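Local coordinates for protein neuraminidase (Influenza A virus, PDB 4GDI) that forms a neuraminidase-like beta-propeller tetramer of influenza A virus, with a diverged putative active site, and may remove terminal sialic acid from glycoconjugates, at residues 43-48 with 148-152; 77-81 with 94-100; 199-205 with 268-274; 337-343 with 354-360. All blocks are in the same frame, centred on the assembly; numbering follows the deposited sequence.

Contact 1: 43-48 with 148-152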
# COMPACT_ATOMS: atom_id res chain seq x y z
N ARG A 43 18.96 -13.62 9.92
CA ARG A 43 18.84 -14.81 9.11
C ARG A 43 18.09 -14.48 7.82
O ARG A 43 17.33 -15.29 7.30
CB ARG A 43 18.20 -15.95 9.90
CG ARG A 43 18.99 -16.23 11.19
CD ARG A 43 18.84 -17.64 11.75
NE ARG A 43 17.68 -17.76 12.64
CZ ARG A 43 17.64 -17.32 13.89
NH1 ARG A 43 18.68 -16.70 14.44
NH2 ARG A 43 16.53 -17.49 14.61
N ALA A 44 18.35 -13.29 7.30
CA ALA A 44 17.67 -12.81 6.11
C ALA A 44 18.29 -13.38 4.84
O ALA A 44 19.45 -13.81 4.81
CB ALA A 44 17.66 -11.29 6.05
N TYR A 45 17.48 -13.41 3.78
CA TYR A 45 17.92 -13.83 2.46
C TYR A 45 16.93 -13.30 1.43
O TYR A 45 15.88 -12.77 1.79
CB TYR A 45 18.06 -15.36 2.37
CG TYR A 45 16.77 -16.11 2.69
CD1 TYR A 45 16.43 -16.42 3.99
CD2 TYR A 45 15.91 -16.51 1.67
CE1 TYR A 45 15.27 -17.10 4.29
CE2 TYR A 45 14.74 -17.21 1.96
CZ TYR A 45 14.43 -17.50 3.27
OH TYR A 45 13.28 -18.17 3.58
N VAL A 46 17.25 -13.47 0.16
CA VAL A 46 16.42 -12.92 -0.89
C VAL A 46 15.84 -14.03 -1.76
O VAL A 46 16.51 -15.02 -2.02
CB VAL A 46 17.23 -11.95 -1.79
CG1 VAL A 46 16.36 -11.49 -2.97
CG2 VAL A 46 17.74 -10.74 -0.99
N SER A 47 14.61 -13.84 -2.23
CA SER A 47 14.02 -14.77 -3.20
C SER A 47 12.94 -14.03 -3.99
O SER A 47 12.27 -13.14 -3.46
CB SER A 47 13.43 -16.00 -2.49
OG SER A 47 13.22 -17.08 -3.38
N CYS A 48 12.78 -14.40 -5.26
CA CYS A 48 11.95 -13.63 -6.18
C CYS A 48 10.80 -14.44 -6.77
O CYS A 48 10.90 -15.67 -6.93
CB CYS A 48 12.82 -13.12 -7.34
SG CYS A 48 14.47 -12.51 -6.87
N PRO A 148 18.23 -23.76 5.83
CA PRO A 148 19.49 -23.04 5.55
C PRO A 148 19.44 -21.51 5.50
O PRO A 148 20.49 -20.88 5.35
CB PRO A 148 19.89 -23.58 4.18
CG PRO A 148 18.60 -23.96 3.53
CD PRO A 148 17.69 -24.43 4.63
N ASN A 149 18.26 -20.90 5.64
CA ASN A 149 18.13 -19.45 5.58
C ASN A 149 18.68 -18.91 4.27
O ASN A 149 19.43 -17.95 4.22
CB ASN A 149 18.80 -18.80 6.80
CG ASN A 149 18.32 -19.40 8.09
OD1 ASN A 149 17.11 -19.46 8.35
ND2 ASN A 149 19.24 -19.91 8.89
N SER A 150 18.27 -19.56 3.20
CA SER A 150 18.56 -19.11 1.85
C SER A 150 17.48 -19.74 0.98
O SER A 150 16.82 -20.68 1.41
CB SER A 150 19.93 -19.62 1.41
OG SER A 150 20.40 -18.94 0.26
N GLU A 151 17.28 -19.24 -0.23
CA GLU A 151 16.16 -19.71 -1.02
C GLU A 151 16.30 -21.16 -1.37
O GLU A 151 17.40 -21.65 -1.62
CB GLU A 151 15.94 -18.87 -2.29
CG GLU A 151 16.94 -19.08 -3.42
CD GLU A 151 16.52 -18.33 -4.70
OE1 GLU A 151 15.39 -17.80 -4.73
OE2 GLU A 151 17.30 -18.27 -5.68
N CYS A 152 15.16 -21.86 -1.41
CA CYS A 152 15.15 -23.21 -1.93
C CYS A 152 15.15 -23.14 -3.46
O CYS A 152 15.03 -22.07 -4.04
CB CYS A 152 14.00 -24.06 -1.34
SG CYS A 152 12.42 -23.25 -1.07
O HOH W 1 15.26 -17.60 7.82
O HOH W 2 18.49 -16.65 -1.23
O HOH W 3 14.63 -16.01 -6.77
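Tyr-45 lays its ring against the backbone of 149-151: Ser-150 CA sits over one ring face, 3.6 Å from Tyr-45 CG, and Asn-149 C approaches Tyr-45 CD1 to 3.4 Å. Strand 44-48 is an inner strand of one blade of the beta-propeller, and 148-152 leads irregularly into the first strand of another, so this buried packing joins blades near the wheel's middle. Strand 101-106, the first of the intervening blade, lies alongside; Tyr-45 OH bonds Ser-102 OG there, and Cys-152 is disulfide-linked to Cys-105. The backbones come within 5.4 Å, CA to CA, at Tyr-45 and Ser-150, yet 148-152 forms no regular strand and waters link the two segments. Water 1 donates to Arg-43 O (3.1 Å) and Asn-149 OD1 (2.7 Å), which also accepts from Ser-102 N; water 2 donates to Val-46 O (2.7 Å) and accepts from Glu-151 N (3.0 Å). Ser-47 OG donates directly to Glu-151 OE1 at 2.7 Å, and water 3 ties that OE1 (2.8 Å) to Cys-48 N (2.9 Å).

Contact 2: 77-81 with 94-100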
# COMPACT_ATOMS: atom_id res chain seq x y z
N GLU A 77 9.67 -16.27 17.63
CA GLU A 77 10.30 -16.04 16.34
C GLU A 77 9.37 -16.32 15.19
O GLU A 77 8.81 -17.42 15.08
CB GLU A 77 11.56 -16.90 16.21
CG GLU A 77 12.54 -16.67 17.34
CD GLU A 77 13.89 -17.31 17.09
OE1 GLU A 77 14.74 -16.65 16.46
OE2 GLU A 77 14.11 -18.45 17.55
N SER A 78 9.24 -15.33 14.31
CA SER A 78 8.43 -15.47 13.11
C SER A 78 9.16 -14.99 11.86
O SER A 78 9.95 -14.03 11.90
CB SER A 78 7.10 -14.72 13.26
OG SER A 78 6.27 -15.35 14.23
N LEU A 79 8.89 -15.67 10.76
CA LEU A 79 9.38 -15.32 9.45
C LEU A 79 8.49 -14.25 8.81
O LEU A 79 7.26 -14.37 8.80
CB LEU A 79 9.35 -16.58 8.57
CG LEU A 79 9.63 -16.39 7.09
CD1 LEU A 79 11.11 -16.06 6.86
CD2 LEU A 79 9.20 -17.65 6.33
N TYR A 80 9.13 -13.23 8.23
CA TYR A 80 8.46 -12.12 7.56
C TYR A 80 9.04 -11.99 6.17
O TYR A 80 10.13 -12.50 5.89
CB TYR A 80 8.72 -10.78 8.27
CG TYR A 80 8.02 -10.56 9.58
CD1 TYR A 80 8.34 -11.32 10.70
CD2 TYR A 80 7.07 -9.56 9.72
CE1 TYR A 80 7.71 -11.11 11.91
CE2 TYR A 80 6.43 -9.33 10.93
CZ TYR A 80 6.75 -10.11 12.02
OH TYR A 80 6.12 -9.88 13.23
N LYS A 81 8.34 -11.27 5.29
CA LYS A 81 8.94 -10.86 4.04
C LYS A 81 8.55 -9.43 3.69
O LYS A 81 7.46 -8.95 4.02
CB LYS A 81 8.59 -11.81 2.90
CG LYS A 81 7.22 -11.63 2.29
CD LYS A 81 7.16 -12.32 0.93
CE LYS A 81 5.74 -12.40 0.38
NZ LYS A 81 5.74 -12.66 -1.09
N GLU A 94 5.20 -8.38 5.75
CA GLU A 94 4.14 -9.34 6.01
C GLU A 94 4.69 -10.46 6.89
O GLU A 94 5.74 -11.02 6.59
CB GLU A 94 3.64 -9.91 4.69
CG GLU A 94 2.78 -11.13 4.80
CD GLU A 94 2.40 -11.70 3.44
OE1 GLU A 94 2.89 -11.18 2.42
OE2 GLU A 94 1.61 -12.68 3.40
N MET A 95 3.98 -10.79 7.96
CA MET A 95 4.33 -11.97 8.75
C MET A 95 3.79 -13.21 8.03
O MET A 95 2.63 -13.25 7.67
CB MET A 95 3.75 -11.87 10.16
CG MET A 95 4.10 -13.07 11.03
SD MET A 95 3.03 -13.20 12.49
CE MET A 95 3.78 -12.04 13.62
N ILE A 96 4.65 -14.20 7.81
CA ILE A 96 4.28 -15.38 7.03
C ILE A 96 3.95 -16.61 7.88
O ILE A 96 2.89 -17.20 7.71
CB ILE A 96 5.40 -15.77 6.04
CG1 ILE A 96 5.64 -14.64 5.03
CG2 ILE A 96 5.03 -17.06 5.29
CD1 ILE A 96 6.83 -14.85 4.15
N LEU A 97 4.88 -17.00 8.75
CA LEU A 97 4.73 -18.17 9.63
C LEU A 97 5.64 -17.99 10.84
O LEU A 97 6.60 -17.23 10.77
CB LEU A 97 5.15 -19.46 8.90
CG LEU A 97 4.19 -20.14 7.91
CD1 LEU A 97 4.94 -21.21 7.18
CD2 LEU A 97 2.96 -20.74 8.59
N PRO A 98 5.35 -18.69 11.94
CA PRO A 98 6.34 -18.77 13.02
C PRO A 98 7.51 -19.63 12.57
O PRO A 98 7.30 -20.60 11.84
CB PRO A 98 5.58 -19.48 14.15
CG PRO A 98 4.47 -20.19 13.49
CD PRO A 98 4.10 -19.41 12.27
N GLY A 99 8.72 -19.28 12.97
CA GLY A 99 9.90 -20.05 12.59
C GLY A 99 11.20 -19.48 13.12
O GLY A 99 11.33 -18.26 13.27
N ARG A 100 12.15 -20.38 13.41
CA ARG A 100 13.49 -20.01 13.88
C ARG A 100 14.50 -20.04 12.73
O ARG A 100 15.51 -19.33 12.75
CB ARG A 100 13.96 -20.98 14.97
CG ARG A 100 12.95 -21.19 16.10
CD ARG A 100 13.46 -22.24 17.09
NE ARG A 100 14.45 -21.69 18.00
CZ ARG A 100 14.18 -21.18 19.20
NH1 ARG A 100 12.93 -21.14 19.65
NH2 ARG A 100 15.16 -20.70 19.95
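This is antiparallel strand pairing at the outer side of a propeller blade: strands 78-83 and 94-98 form a beta hairpin, with 53-64 of the same blade running along the other side of 78-83. The strand directions over the short segments differ by 156°. A classic beta bulge interrupts the ladder. Ile-96 and Leu-97 both face Leu-79, which takes Ile-96 N on its O (2.8 Å) and gives its N to Leu-97 O (2.8 Å). Ile-96 adopts near-helical backbone angles (-101/-55) to make room for the extra residue. Beyond the bulge Lys-81 and Glu-94 form a hydrogen-bonded pair, both bonds 2.9 Å, from Lys-81 N to Glu-94 O and back from Glu-94 N to Lys-81 O.

Tyr-80 and Met-95 share one face of the sheet: Met-95 CB makes a CH-pi contact 4.0 Å from the Tyr-80 ring centroid, and the sulfur adds an oblique Met-aromatic approach. A second subunit packs here, with Phe-28 of that subunit on Tyr-80 and His-25 of that subunit on Met-95, so the hairpin helps build the tetramer. Leu-79 and Leu-97 face the other way, onto Val-115 of strand 111-117 in the next blade. Past the last pair, Gly-99 N donates to Glu-77 O (2.8 Å). Glu-77, whose OE1 pairs with Arg-43, sets its OE2 over the face of the Arg-100 guanidinium, 3.3 Å from Arg-100 NE, a purely charge-to-charge salt bridge.

Contact 3: 199-205 with 268-274. With NO3 (nitrate ion), chain B.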
# COMPACT_ATOMS: atom_id res chain seq x y z
N TYR A 199 23.92 -24.26 6.49
CA TYR A 199 23.69 -22.99 5.80
C TYR A 199 23.84 -23.09 4.28
O TYR A 199 24.36 -22.17 3.64
CB TYR A 199 24.67 -21.93 6.29
CG TYR A 199 24.82 -21.79 7.78
CD1 TYR A 199 23.80 -22.14 8.65
CD2 TYR A 199 26.00 -21.29 8.33
CE1 TYR A 199 23.95 -21.98 10.03
CE2 TYR A 199 26.16 -21.13 9.70
CZ TYR A 199 25.13 -21.48 10.54
OH TYR A 199 25.30 -21.32 11.89
N SER A 200 23.38 -24.20 3.69
CA SER A 200 23.42 -24.35 2.24
C SER A 200 22.85 -23.12 1.57
O SER A 200 21.75 -22.69 1.89
CB SER A 200 22.58 -25.55 1.79
OG SER A 200 23.14 -26.76 2.25
N THR A 201 23.59 -22.57 0.61
CA THR A 201 23.06 -21.56 -0.28
C THR A 201 23.30 -22.04 -1.71
O THR A 201 24.40 -22.49 -2.06
CB THR A 201 23.68 -20.16 0.00
OG1 THR A 201 23.19 -19.19 -0.93
CG2 THR A 201 25.22 -20.19 -0.10
N CYS A 202 22.25 -21.98 -2.52
CA CYS A 202 22.21 -22.75 -3.77
C CYS A 202 21.71 -21.93 -4.95
O CYS A 202 21.06 -20.89 -4.78
CB CYS A 202 21.25 -23.94 -3.61
SG CYS A 202 21.46 -25.04 -2.18
N TYR A 203 21.99 -22.43 -6.15
CA TYR A 203 21.42 -21.89 -7.38
C TYR A 203 21.22 -23.07 -8.31
O TYR A 203 21.69 -24.17 -8.02
CB TYR A 203 22.31 -20.81 -8.01
CG TYR A 203 23.66 -21.32 -8.43
CD1 TYR A 203 24.72 -21.33 -7.53
CD2 TYR A 203 23.87 -21.78 -9.72
CE1 TYR A 203 25.97 -21.79 -7.91
CE2 TYR A 203 25.12 -22.25 -10.11
CZ TYR A 203 26.16 -22.25 -9.20
OH TYR A 203 27.39 -22.71 -9.57
N THR A 204 20.50 -22.86 -9.41
CA THR A 204 20.30 -23.92 -10.38
C THR A 204 20.66 -23.48 -11.80
O THR A 204 20.46 -22.33 -12.19
CB THR A 204 18.85 -24.42 -10.37
OG1 THR A 204 18.73 -25.50 -11.31
CG2 THR A 204 17.90 -23.31 -10.74
N ILE A 205 21.22 -24.41 -12.57
CA ILE A 205 21.57 -24.16 -13.96
C ILE A 205 21.68 -25.50 -14.70
O ILE A 205 22.15 -26.48 -14.12
CB ILE A 205 22.90 -23.40 -14.09
CG1 ILE A 205 23.07 -22.83 -15.51
CG2 ILE A 205 24.08 -24.31 -13.76
CD1 ILE A 205 21.99 -21.83 -15.90
N GLN A 268 27.69 -18.27 6.97
CA GLN A 268 27.10 -18.57 5.66
C GLN A 268 27.79 -17.80 4.55
O GLN A 268 28.00 -16.58 4.65
CB GLN A 268 25.61 -18.23 5.67
CG GLN A 268 24.83 -18.70 4.43
CD GLN A 268 23.34 -18.77 4.71
OE1 GLN A 268 22.83 -18.05 5.57
NE2 GLN A 268 22.64 -19.64 4.00
N GLY A 269 28.14 -18.51 3.48
CA GLY A 269 28.77 -17.91 2.33
C GLY A 269 28.66 -18.77 1.08
O GLY A 269 28.14 -19.88 1.12
N PHE A 270 29.17 -18.27 -0.04
CA PHE A 270 28.95 -18.89 -1.34
C PHE A 270 30.21 -18.95 -2.21
O PHE A 270 31.12 -18.13 -2.07
CB PHE A 270 27.87 -18.11 -2.10
CG PHE A 270 28.29 -16.72 -2.52
CD1 PHE A 270 28.93 -16.51 -3.72
CD2 PHE A 270 28.02 -15.61 -1.72
CE1 PHE A 270 29.30 -15.23 -4.12
CE2 PHE A 270 28.38 -14.33 -2.11
CZ PHE A 270 29.03 -14.13 -3.31
N ILE A 271 30.22 -19.94 -3.10
CA ILE A 271 31.20 -20.08 -4.19
C ILE A 271 30.42 -20.35 -5.47
O ILE A 271 29.62 -21.28 -5.51
CB ILE A 271 32.17 -21.26 -3.92
CG1 ILE A 271 33.06 -20.97 -2.71
CG2 ILE A 271 33.00 -21.59 -5.17
CD1 ILE A 271 34.10 -22.03 -2.43
N LEU A 272 30.60 -19.52 -6.49
CA LEU A 272 29.99 -19.81 -7.79
C LEU A 272 30.77 -20.93 -8.46
O LEU A 272 31.88 -20.73 -8.94
CB LEU A 272 29.97 -18.58 -8.68
CG LEU A 272 29.15 -18.68 -9.98
CD1 LEU A 272 27.69 -18.95 -9.67
CD2 LEU A 272 29.28 -17.41 -10.80
N ASP A 273 30.14 -22.10 -8.49
CA ASP A 273 30.80 -23.35 -8.86
C ASP A 273 30.60 -23.61 -10.35
O ASP A 273 29.87 -24.51 -10.75
CB ASP A 273 30.22 -24.47 -8.00
CG ASP A 273 30.84 -25.82 -8.27
OD1 ASP A 273 31.90 -25.89 -8.95
OD2 ASP A 273 30.25 -26.82 -7.80
N GLU A 274 31.28 -22.79 -11.15
CA GLU A 274 31.27 -22.86 -12.60
C GLU A 274 32.72 -22.80 -13.13
O GLU A 274 33.69 -22.90 -12.39
CB GLU A 274 30.46 -21.69 -13.15
CG GLU A 274 29.05 -21.62 -12.60
CD GLU A 274 28.20 -22.78 -13.10
OE1 GLU A 274 28.42 -23.17 -14.27
OE2 GLU A 274 27.33 -23.29 -12.35
N NO3 B . 24.55 -18.19 9.74
O1 NO3 B . 23.66 -18.34 8.67
O2 NO3 B . 24.09 -18.34 11.06
O3 NO3 B . 25.89 -17.90 9.49
O HOH W 4 26.98 -21.59 3.31
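The loop 268-274 runs alongside strand 200-205, first in its propeller blade, but diverges: CA atoms are 5.6 Å apart at Tyr-199 and Gln-268 and 9.9 Å at Ile-205 and Glu-274, so side chains and water bridge them. Gln-268 NE2 gives a weak bond to Tyr-199 O (3.1 Å); its stronger acceptor is Pro-148 O. Water 4 lies 2.7 Å from Tyr-199 O and 3.0 Å from Gly-269 O, with other acceptors competing for its protons. Gln-268 N is satisfied by nitrate O3 (3.1 Å); the nitrate, over one face of the Tyr-199 ring, also bonds Arg-320 NE. Thr-201 OG1 accepts from Phe-323 N and hydrogen-bonds Ser-150 OG, while Thr-201 CG2 lies 3.2 Å from Gly-269 O and 3.9 Å from Phe-270 CB.

Further along, Tyr-203 OH donates to Glu-274 OE2 (2.8 Å) and accepts a weak bond from Asp-273 N (3.0 Å), centre of an inverse gamma turn. Leu-272 CD1 covers the ring by CH-pi, 4.1 Å from its centroid. Lys-210 neutralises Glu-274 and Arg-226 Asp-273. The buried phenol is thus both donor and acceptor, and the nitrate, probably from the crystallisation liquor, indicates that Gln-268 N and Arg-320 can hold an anion beside Tyr-199.

Contact 4: 337-343 with 354-360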
# COMPACT_ATOMS: atom_id res chain seq x y z
N ILE A 337 22.84 -14.49 -12.21
CA ILE A 337 23.12 -14.96 -10.86
C ILE A 337 23.42 -13.75 -9.98
O ILE A 337 24.10 -12.80 -10.42
CB ILE A 337 24.30 -15.98 -10.82
CG1 ILE A 337 24.51 -16.54 -9.41
CG2 ILE A 337 25.59 -15.37 -11.34
CD1 ILE A 337 23.32 -17.30 -8.87
N CYS A 338 22.89 -13.76 -8.77
CA CYS A 338 23.09 -12.64 -7.86
C CYS A 338 23.45 -13.19 -6.49
O CYS A 338 23.31 -14.38 -6.24
CB CYS A 338 21.81 -11.79 -7.74
SG CYS A 338 21.12 -11.13 -9.28
N PHE A 339 23.92 -12.32 -5.60
CA PHE A 339 24.08 -12.75 -4.23
C PHE A 339 23.59 -11.67 -3.29
O PHE A 339 23.51 -10.50 -3.67
CB PHE A 339 25.53 -13.17 -3.92
CG PHE A 339 26.54 -12.04 -4.01
CD1 PHE A 339 26.82 -11.25 -2.91
CD2 PHE A 339 27.23 -11.82 -5.19
CE1 PHE A 339 27.76 -10.23 -3.00
CE2 PHE A 339 28.17 -10.80 -5.28
CZ PHE A 339 28.43 -10.01 -4.18
N TRP A 340 23.21 -12.07 -2.08
CA TRP A 340 22.87 -11.12 -1.05
C TRP A 340 24.01 -11.14 -0.02
O TRP A 340 24.73 -12.14 0.11
CB TRP A 340 21.51 -11.45 -0.41
CG TRP A 340 21.33 -12.91 0.03
CD1 TRP A 340 20.68 -13.90 -0.65
CD2 TRP A 340 21.82 -13.51 1.24
NE1 TRP A 340 20.73 -15.07 0.06
CE2 TRP A 340 21.43 -14.86 1.22
CE3 TRP A 340 22.55 -13.04 2.34
CZ2 TRP A 340 21.75 -15.75 2.25
CZ3 TRP A 340 22.86 -13.91 3.35
CH2 TRP A 340 22.46 -15.25 3.31
N LEU A 341 24.16 -10.04 0.71
CA LEU A 341 25.25 -9.88 1.66
C LEU A 341 24.84 -8.98 2.82
O LEU A 341 24.34 -7.88 2.60
CB LEU A 341 26.46 -9.30 0.93
CG LEU A 341 27.60 -8.74 1.79
CD1 LEU A 341 28.33 -9.86 2.46
CD2 LEU A 341 28.54 -7.94 0.90
N GLU A 342 25.00 -9.48 4.04
CA GLU A 342 24.74 -8.70 5.25
C GLU A 342 25.83 -7.65 5.40
O GLU A 342 27.03 -7.97 5.36
CB GLU A 342 24.77 -9.58 6.50
CG GLU A 342 23.51 -10.41 6.74
CD GLU A 342 23.62 -11.31 7.96
OE1 GLU A 342 24.77 -11.55 8.41
OE2 GLU A 342 22.56 -11.77 8.47
N ILE A 343 25.38 -6.41 5.55
CA ILE A 343 26.25 -5.29 5.89
C ILE A 343 25.91 -4.95 7.35
O ILE A 343 24.75 -4.72 7.68
CB ILE A 343 25.95 -4.08 5.00
CG1 ILE A 343 26.20 -4.42 3.52
CG2 ILE A 343 26.78 -2.86 5.43
CD1 ILE A 343 27.60 -4.84 3.21
N GLN A 354 22.05 -5.81 11.06
CA GLN A 354 22.49 -6.12 9.71
C GLN A 354 21.42 -5.75 8.69
O GLN A 354 20.22 -5.96 8.89
CB GLN A 354 22.87 -7.59 9.56
CG GLN A 354 21.88 -8.56 10.12
CD GLN A 354 22.14 -8.82 11.58
OE1 GLN A 354 23.26 -8.65 12.06
NE2 GLN A 354 21.10 -9.24 12.31
N GLU A 355 21.88 -5.18 7.58
CA GLU A 355 21.04 -4.85 6.46
C GLU A 355 21.56 -5.59 5.22
O GLU A 355 22.77 -5.67 5.00
CB GLU A 355 21.06 -3.33 6.25
CG GLU A 355 20.03 -2.59 7.09
CD GLU A 355 18.61 -2.93 6.68
OE1 GLU A 355 18.33 -2.92 5.46
OE2 GLU A 355 17.78 -3.23 7.57
N LEU A 356 20.65 -6.14 4.44
CA LEU A 356 21.05 -6.90 3.26
C LEU A 356 21.30 -5.94 2.10
O LEU A 356 20.48 -5.07 1.82
CB LEU A 356 19.97 -7.89 2.83
CG LEU A 356 19.80 -9.22 3.55
CD1 LEU A 356 18.93 -10.16 2.70
CD2 LEU A 356 21.14 -9.89 3.90
N SER A 357 22.43 -6.10 1.45
CA SER A 357 22.62 -5.53 0.13
C SER A 357 22.61 -6.68 -0.87
O SER A 357 22.75 -7.85 -0.51
CB SER A 357 23.95 -4.79 0.07
OG SER A 357 25.01 -5.74 0.12
N THR A 358 22.43 -6.36 -2.14
CA THR A 358 22.41 -7.38 -3.18
C THR A 358 23.28 -6.94 -4.35
O THR A 358 23.36 -5.75 -4.64
CB THR A 358 20.98 -7.64 -3.71
OG1 THR A 358 20.43 -6.43 -4.23
CG2 THR A 358 20.07 -8.17 -2.64
N PHE A 359 23.91 -7.91 -5.00
CA PHE A 359 24.83 -7.69 -6.12
C PHE A 359 24.50 -8.72 -7.19
O PHE A 359 24.26 -9.88 -6.87
CB PHE A 359 26.29 -7.91 -5.69
CG PHE A 359 26.86 -6.81 -4.85
CD1 PHE A 359 26.60 -6.74 -3.50
CD2 PHE A 359 27.68 -5.85 -5.42
CE1 PHE A 359 27.15 -5.74 -2.73
CE2 PHE A 359 28.24 -4.85 -4.66
CZ PHE A 359 27.97 -4.79 -3.31
N CYS A 360 24.52 -8.32 -8.44
CA CYS A 360 24.28 -9.26 -9.54
C CYS A 360 25.46 -9.30 -10.50
O CYS A 360 26.17 -8.31 -10.67
CB CYS A 360 23.00 -8.89 -10.28
SG CYS A 360 21.51 -9.12 -9.30
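Phe-339 and Phe-359 form the apolar centre. Their planes are within 9° of parallel but slid apart, centroids 5.2 Å distant, so what covers the Phe-339 ring is Phe-359 CB, a CH-pi contact 3.7 Å from the centroid. The pair belongs to an antiparallel beta hairpin, strands 338-346 and 352-362, forming the middle of a four-stranded propeller blade. Strand 317-324 flanks it on one side and the N-terminal strand 20-25 on the other, so early and late parts of the chain close the ring together, as in other neuraminidase propellers. Phe-270 and Trp-21 extend the aromatic cluster around Phe-339.

On the opposite face Trp-340 CE3 meets Leu-356 CD2 at 3.8 Å, and both side chains pack on strand 44-48. The same face carries the Cys-338 to Cys-360 disulfide, SG to SG 2.0 Å, across a non-hydrogen-bonded pair whose CA atoms are 4.0 Å apart. Hydrogen-bonded pairs alternate with such non-hydrogen-bonded ones: Phe-339 with Phe-359, Leu-341 with Ser-357, and Ile-343 with Glu-355. Ser-357 OG adds a weak bond to Leu-341 O (3.3 Å).

Toward the polar edge, Glu-342 forms a salt bridge with Arg-320, and Gln-354 NE2 reaches Ser-41 O. Glu-342 OE2 and Gln-354 CG are their closest atoms, 3.7 Å apart. The last hydrogen-bonded pair within these segments is Ile-343 with Glu-355: Ile-343 N to Glu-355 O 2.8 Å and Glu-355 N to Ile-343 O 2.9 Å.

How the contacts relate
Contacts 1, 3 and 4 surround the middle of the propeller, centres 11 to 13 Å apart, and touch. Contact 1 meets contact 3 through Pro-148 O to Gln-268 NE2, 2.8 Å, and contact 4 where Tyr-45 CB lies 3.6 Å from Trp-340 NE1. Phe-270 CZ and Phe-339 CG, 3.3 Å apart, join contacts 3 and 4. Contact 2 lies further out, centres 24 Å from contact 3 and 20 Å from contact 4, yet reaches contact 1 where Arg-43 NH2 meets Glu-77 OE1 at 2.7 Å. The nitrate, probably from the crystallisation liquor, is about 5 Å from the Asn-149 side chain; the calcium held by Asn-215, Asp-219, Asp-245, Gly-263 and Gly-265 is about 9 Å from that of Tyr-199.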